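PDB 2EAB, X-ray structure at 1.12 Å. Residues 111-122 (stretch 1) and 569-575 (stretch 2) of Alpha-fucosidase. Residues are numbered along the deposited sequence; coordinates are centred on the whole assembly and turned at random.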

ATOM      1  N   GLN A 111      -0.151 -17.153 -32.799  1.00  9.31           N
ATOM      2  CA  GLN A 111       1.244 -17.481 -33.092  1.00  9.46           C
ATOM      3  C   GLN A 111       1.826 -18.408 -32.026  1.00  9.10           C
ATOM      4  O   GLN A 111       2.489 -19.401 -32.348  1.00  9.24           O
ATOM      5  CB  GLN A 111       2.091 -16.215 -33.235  1.00  9.41           C
ATOM      6  CG  GLN A 111       1.764 -15.417 -34.486  1.00 10.16           C
ATOM      7  CD  GLN A 111       2.629 -14.178 -34.662  1.00 10.20           C
ATOM      8  OE1 GLN A 111       2.857 -13.420 -33.719  1.00 11.17           O
ATOM      9  NE2 GLN A 111       3.086 -13.951 -35.889  1.00 12.23           N
ATOM     10  N   LEU A 112       1.573 -18.082 -30.760  1.00  9.10           N
ATOM     11  CA  LEU A 112       2.010 -18.918 -29.644  1.00  9.31           C
ATOM     12  C   LEU A 112       1.336 -20.291 -29.645  1.00  9.66           C
ATOM     13  O   LEU A 112       2.006 -21.311 -29.477  1.00  9.92           O
ATOM     14  CB  LEU A 112       1.771 -18.201 -28.315  1.00  9.36           C
ATOM     15  CG  LEU A 112       2.582 -16.918 -28.119  1.00  8.90           C
ATOM     16  CD1 LEU A 112       1.975 -16.052 -27.029  1.00  8.97           C
ATOM     17  CD2 LEU A 112       4.035 -17.228 -27.804  1.00  9.54           C
ATOM     18  N   ALA A 113       0.023 -20.315 -29.856  1.00  9.80           N
ATOM     19  CA  ALA A 113      -0.721 -21.578 -29.900  1.00 10.79           C
ATOM     20  C   ALA A 113      -0.232 -22.493 -31.025  1.00 11.41           C
ATOM     21  O   ALA A 113      -0.264 -23.722 -30.891  1.00 11.86           O
ATOM     22  CB  ALA A 113      -2.206 -21.319 -30.033  1.00 11.04           C
ATOM     23  N   ASN A 114       0.238 -21.888 -32.114  1.00 11.87           N
ATOM     24  CA  ASN A 114       0.784 -22.633 -33.251  1.00 13.22           C
ATOM     25  C   ASN A 114       2.226 -23.113 -33.050  1.00 13.45           C
ATOM     26  O   ASN A 114       2.797 -23.761 -33.932  1.00 14.18           O
ATOM     27  CB  ASN A 114       0.657 -21.817 -34.540  1.00 13.62           C
ATOM     28  CG  ASN A 114      -0.778 -21.727 -35.040  1.00 15.76           C
ATOM     29  OD1 ASN A 114      -1.638 -22.530 -34.661  1.00 18.78           O
ATOM     30  ND2 ASN A 114      -1.042 -20.751 -35.899  1.00 18.13           N
ATOM     31  N   GLY A 115       2.814 -22.791 -31.901  1.00 13.19           N
ATOM     32  CA  GLY A 115       4.101 -23.364 -31.520  1.00 13.26           C
ATOM     33  C   GLY A 115       5.263 -22.409 -31.332  1.00 13.06           C
ATOM     34  O   GLY A 115       6.366 -22.846 -31.004  1.00 13.61           O
ATOM     35  N   ALA A 116       5.041 -21.113 -31.541  1.00 12.57           N
ATOM     36  CA  ALA A 116       6.090 -20.132 -31.273  1.00 11.96           C
ATOM     37  C   ALA A 116       6.430 -20.106 -29.781  1.00 11.58           C
ATOM     38  O   ALA A 116       5.534 -20.161 -28.931  1.00 11.79           O
ATOM     39  CB  ALA A 116       5.674 -18.750 -31.751  1.00 11.97           C
ATOM     40  N   GLU A 117       7.725 -20.046 -29.476  1.00 11.32           N
ATOM     41  CA  GLU A 117       8.197 -19.931 -28.098  1.00 11.64           C
ATOM     42  C   GLU A 117       8.124 -18.487 -27.631  1.00 10.43           C
ATOM     43  O   GLU A 117       7.946 -18.212 -26.440  1.00 10.23           O
ATOM     44  CB  GLU A 117       9.642 -20.418 -27.978  1.00 11.78           C
ATOM     45  CG  GLU A 117       9.835 -21.922 -28.143  1.00 13.62           C
ATOM     46  CD  GLU A 117      11.238 -22.375 -27.769  1.00 13.66           C
ATOM     47  OE1 GLU A 117      12.202 -21.616 -28.006  1.00 17.57           O
ATOM     48  OE2 GLU A 117      11.378 -23.494 -27.238  1.00 18.21           O
ATOM     49  N   THR A 118       8.307 -17.568 -28.574  1.00 10.07           N
ATOM     50  CA  THR A 118       8.220 -16.139 -28.297  1.00  9.96           C
ATOM     51  C   THR A 118       7.555 -15.434 -29.468  1.00  9.53           C
ATOM     52  O   THR A 118       7.564 -15.938 -30.595  1.00  9.39           O
ATOM     53  CB  THR A 118       9.607 -15.487 -28.055  1.00 10.28           C
ATOM     54  OG1 THR A 118      10.353 -15.454 -29.278  1.00 11.36           O
ATOM     55  CG2 THR A 118      10.403 -16.225 -26.985  1.00 10.88           C
ATOM     56  N   VAL A 119       6.968 -14.276 -29.178  1.00  9.25           N
ATOM     57  CA  VAL A 119       6.404 -13.393 -30.193  1.00  9.05           C
ATOM     58  C   VAL A 119       6.821 -11.959 -29.877  1.00  8.70           C
ATOM     59  O   VAL A 119       7.408 -11.696 -28.825  1.00  8.98           O
ATOM     60  CB  VAL A 119       4.855 -13.496 -30.268  1.00  9.12           C
ATOM     61  CG1 VAL A 119       4.422 -14.871 -30.771  1.00  9.62           C
ATOM     62  CG2 VAL A 119       4.214 -13.181 -28.924  1.00  9.58           C
ATOM     63  N   ASN A 120       6.535 -11.038 -30.792  1.00  8.46           N
ATOM     64  CA  ASN A 120       6.773  -9.623 -30.538  1.00  8.34           C
ATOM     65  C   ASN A 120       5.459  -8.921 -30.217  1.00  8.31           C
ATOM     66  O   ASN A 120       4.690  -8.600 -31.121  1.00  8.16           O
ATOM     67  CB  ASN A 120       7.459  -8.948 -31.727  1.00  8.29           C
ATOM     68  CG  ASN A 120       7.714  -7.470 -31.488  1.00  8.83           C
ATOM     69  OD1 ASN A 120       7.432  -6.939 -30.408  1.00  8.64           O
ATOM     70  ND2 ASN A 120       8.250  -6.794 -32.494  1.00  8.78           N
ATOM     71  N   PRO A 121       5.202  -8.672 -28.921  1.00  8.45           N
ATOM     72  CA  PRO A 121       3.952  -8.043 -28.520  1.00  8.53           C
ATOM     73  C   PRO A 121       4.032  -6.517 -28.482  1.00  8.13           C
ATOM     74  O   PRO A 121       3.188  -5.881 -27.851  1.00  8.49           O
ATOM     75  CB  PRO A 121       3.753  -8.599 -27.114  1.00  9.22           C
ATOM     76  CG  PRO A 121       5.142  -8.697 -26.578  1.00  9.64           C
ATOM     77  CD  PRO A 121       6.049  -8.983 -27.755  1.00  9.21           C
ATOM     78  N   GLY A 122       5.018  -5.937 -29.165  1.00  7.80           N
ATOM     79  CA  GLY A 122       5.288  -4.500 -29.105  1.00  7.98           C
ATOM     80  C   GLY A 122       4.164  -3.556 -29.507  1.00  8.11           C
ATOM     81  O   GLY A 122       4.187  -2.387 -29.127  1.00  8.09           O
ATOM     82  N   GLY A 569      13.984 -11.904 -19.251  1.00  9.53           N
ATOM     83  CA  GLY A 569      13.550 -12.883 -20.233  1.00  9.77           C
ATOM     84  C   GLY A 569      12.926 -12.245 -21.461  1.00  9.75           C
ATOM     85  O   GLY A 569      12.984 -11.020 -21.635  1.00  9.86           O
ATOM     86  N   PRO A 570      12.335 -13.073 -22.338  1.00  9.62           N
ATOM     87  CA  PRO A 570      11.698 -12.582 -23.562  1.00  9.77           C
ATOM     88  C   PRO A 570      10.448 -11.756 -23.286  1.00  9.69           C
ATOM     89  O   PRO A 570       9.741 -11.992 -22.300  1.00  9.40           O
ATOM     90  CB  PRO A 570      11.296 -13.868 -24.296  1.00  9.95           C
ATOM     91  CG  PRO A 570      12.076 -14.957 -23.661  1.00 10.14           C
ATOM     92  CD  PRO A 570      12.268 -14.541 -22.241  1.00  9.85           C
ATOM     93  N   LEU A 571      10.173 -10.817 -24.187  1.00 10.13           N
ATOM     94  CA  LEU A 571       9.043  -9.903 -24.061  1.00 11.38           C
ATOM     95  C   LEU A 571       7.676 -10.591 -24.081  1.00 10.89           C
ATOM     96  O   LEU A 571       6.752 -10.171 -23.380  1.00 11.37           O
ATOM     97  CB  LEU A 571       9.111  -8.879 -25.195  1.00 11.85           C
ATOM     98  CG  LEU A 571       9.008  -7.381 -24.904  1.00 14.45           C
ATOM     99  CD1 LEU A 571       9.801  -6.987 -23.663  1.00 15.44           C
ATOM    100  CD2 LEU A 571       9.503  -6.610 -26.113  1.00 13.04           C
ATOM    101  N   GLY A 572       7.545 -11.639 -24.888  1.00 10.24           N
ATOM    102  CA  GLY A 572       6.258 -12.286 -25.091  1.00 10.16           C
ATOM    103  C   GLY A 572       6.391 -13.785 -25.214  1.00  9.71           C
ATOM    104  O   GLY A 572       6.795 -14.297 -26.256  1.00 10.59           O
ATOM    105  N   THR A 573       6.068 -14.483 -24.132  1.00  8.92           N
ATOM    106  CA  THR A 573       6.052 -15.944 -24.118  1.00  8.83           C
ATOM    107  C   THR A 573       4.612 -16.443 -24.002  1.00  8.30           C
ATOM    108  O   THR A 573       3.677 -15.648 -23.843  1.00  8.12           O
ATOM    109  CB  THR A 573       6.906 -16.521 -22.967  1.00  8.95           C
ATOM    110  OG1 THR A 573       6.329 -16.159 -21.705  1.00  9.05           O
ATOM    111  CG2 THR A 573       8.330 -15.992 -23.028  1.00  9.52           C
ATOM    112  N   ASP A 574       4.439 -17.760 -24.089  1.00  8.15           N
ATOM    113  CA  ASP A 574       3.118 -18.363 -24.000  1.00  7.95           C
ATOM    114  C   ASP A 574       2.740 -18.524 -22.529  1.00  7.73           C
ATOM    115  O   ASP A 574       2.929 -19.582 -21.921  1.00  7.75           O
ATOM    116  CB  ASP A 574       3.098 -19.698 -24.748  1.00  8.40           C
ATOM    117  CG  ASP A 574       1.696 -20.205 -25.014  1.00  8.72           C
ATOM    118  OD1 ASP A 574       0.728 -19.707 -24.398  1.00  8.67           O
ATOM    119  OD2 ASP A 574       1.563 -21.113 -25.862  1.00 10.16           O
ATOM    120  N   GLY A 575       2.216 -17.442 -21.962  1.00  7.58           N
ATOM    121  CA  GLY A 575       1.967 -17.366 -20.534  1.00  7.57           C
ATOM    122  C   GLY A 575       3.261 -17.363 -19.751  1.00  7.24           C
ATOM    123  O   GLY A 575       4.357 -17.375 -20.320  1.00  7.40           O
TER
HETATM  124  O   HOH W   1       3.666 -22.128 -27.331  1.00 10.62           O
HETATM  125  O   HOH W   2       6.630 -19.580 -24.584  1.00  9.17           O
HETATM  126  O   HOH W   3       9.460 -12.168 -27.039  1.00 14.10           O

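Residues 111-122 and 569-575 of alpha-fucosidase, at least 450 residues apart in sequence where they touch, bury 405 Å² between them through one direct hydrogen bond, three bridging waters and a few apolar contacts. Stretch 1 enters as the last turn of a helix. Q111 lies out of reach of stretch 2, but its O accepts a bond from A116 N (3.2 Å), while L112 O accepts one from G115 N (3.0 Å). These two bonds close the helix in a Schellman motif, and G115 makes the turn at positive phi, where a CB would be jammed against the carbonyl of the residue before; glycine avoids this.

L112 is the buried anchor of the helical end. Its CA-to-CB bond points toward stretch 2, and with chi1 m and chi2 t its CD1 lies 3.6 Å from T573 O and its CD2 4.3 Å from G572 O, so the leucine packs on the backbone of stretch 2. The same residue meets D574 (chi1 t), whose CA-to-CB bond points toward stretch 1: L112 CB is 3.8 Å from D574 OD2. Two oxygens, L112 O and D574 OD2, stand 3.6 Å apart, and water 1 sits to one side of the pair, 2.8 Å from L112 O and 2.8 Å from D574 OD2. Both carboxylate oxygens of D574 also have hydrogen bonds elsewhere in the structure, which suits a charged group in a buried place.

A113 turns its CB away and adds little. At E117 the side chain also starts away from stretch 2, leaving the backbone to make the contact: E117 O is 3.8 Å from T573 CA, and water 2 donates to E117 O (2.7 Å) and accepts from D574 N (2.9 Å), joining a carbonyl and an amide that lie 4.2 Å apart.

At T118 the chains draw close, its CA 4.7 Å from T573 CA. T118 CA also makes a CA-H...O contact of 3.1 Å with G572 O. The CA-to-CB bond of T118 points sideways, and with chi1 p its methyl CG2 rests 3.7 Å from P570 CB, an apolar touch at an otherwise exposed residue.

V119 supplies the direct bond: V119 N donates to G572 O at 2.9 Å and 155°. The G572 oxygen thus receives both this amide and the T118 CA-H. Beyond it, water 3 donates to V119 O (2.8 Å) and accepts from G572 N (2.9 Å), so both backbone polar groups of G572 are linked to V119, one directly and one through water.

N120 sends its CB away and serves its own loop, OD1 accepting from G122 N at 2.9 Å. P121 is buried, its CA-to-CB bond pointing toward stretch 2, and closes the contact with its ring: P121 CD is 4.0 Å from L571 CB, and P121 CG is 4.0 Å from G572 CA. Glycine suits that position, since an ideal CB on G572 would sit a tight 3.1 Å from P121 CG and equally close to V119 O.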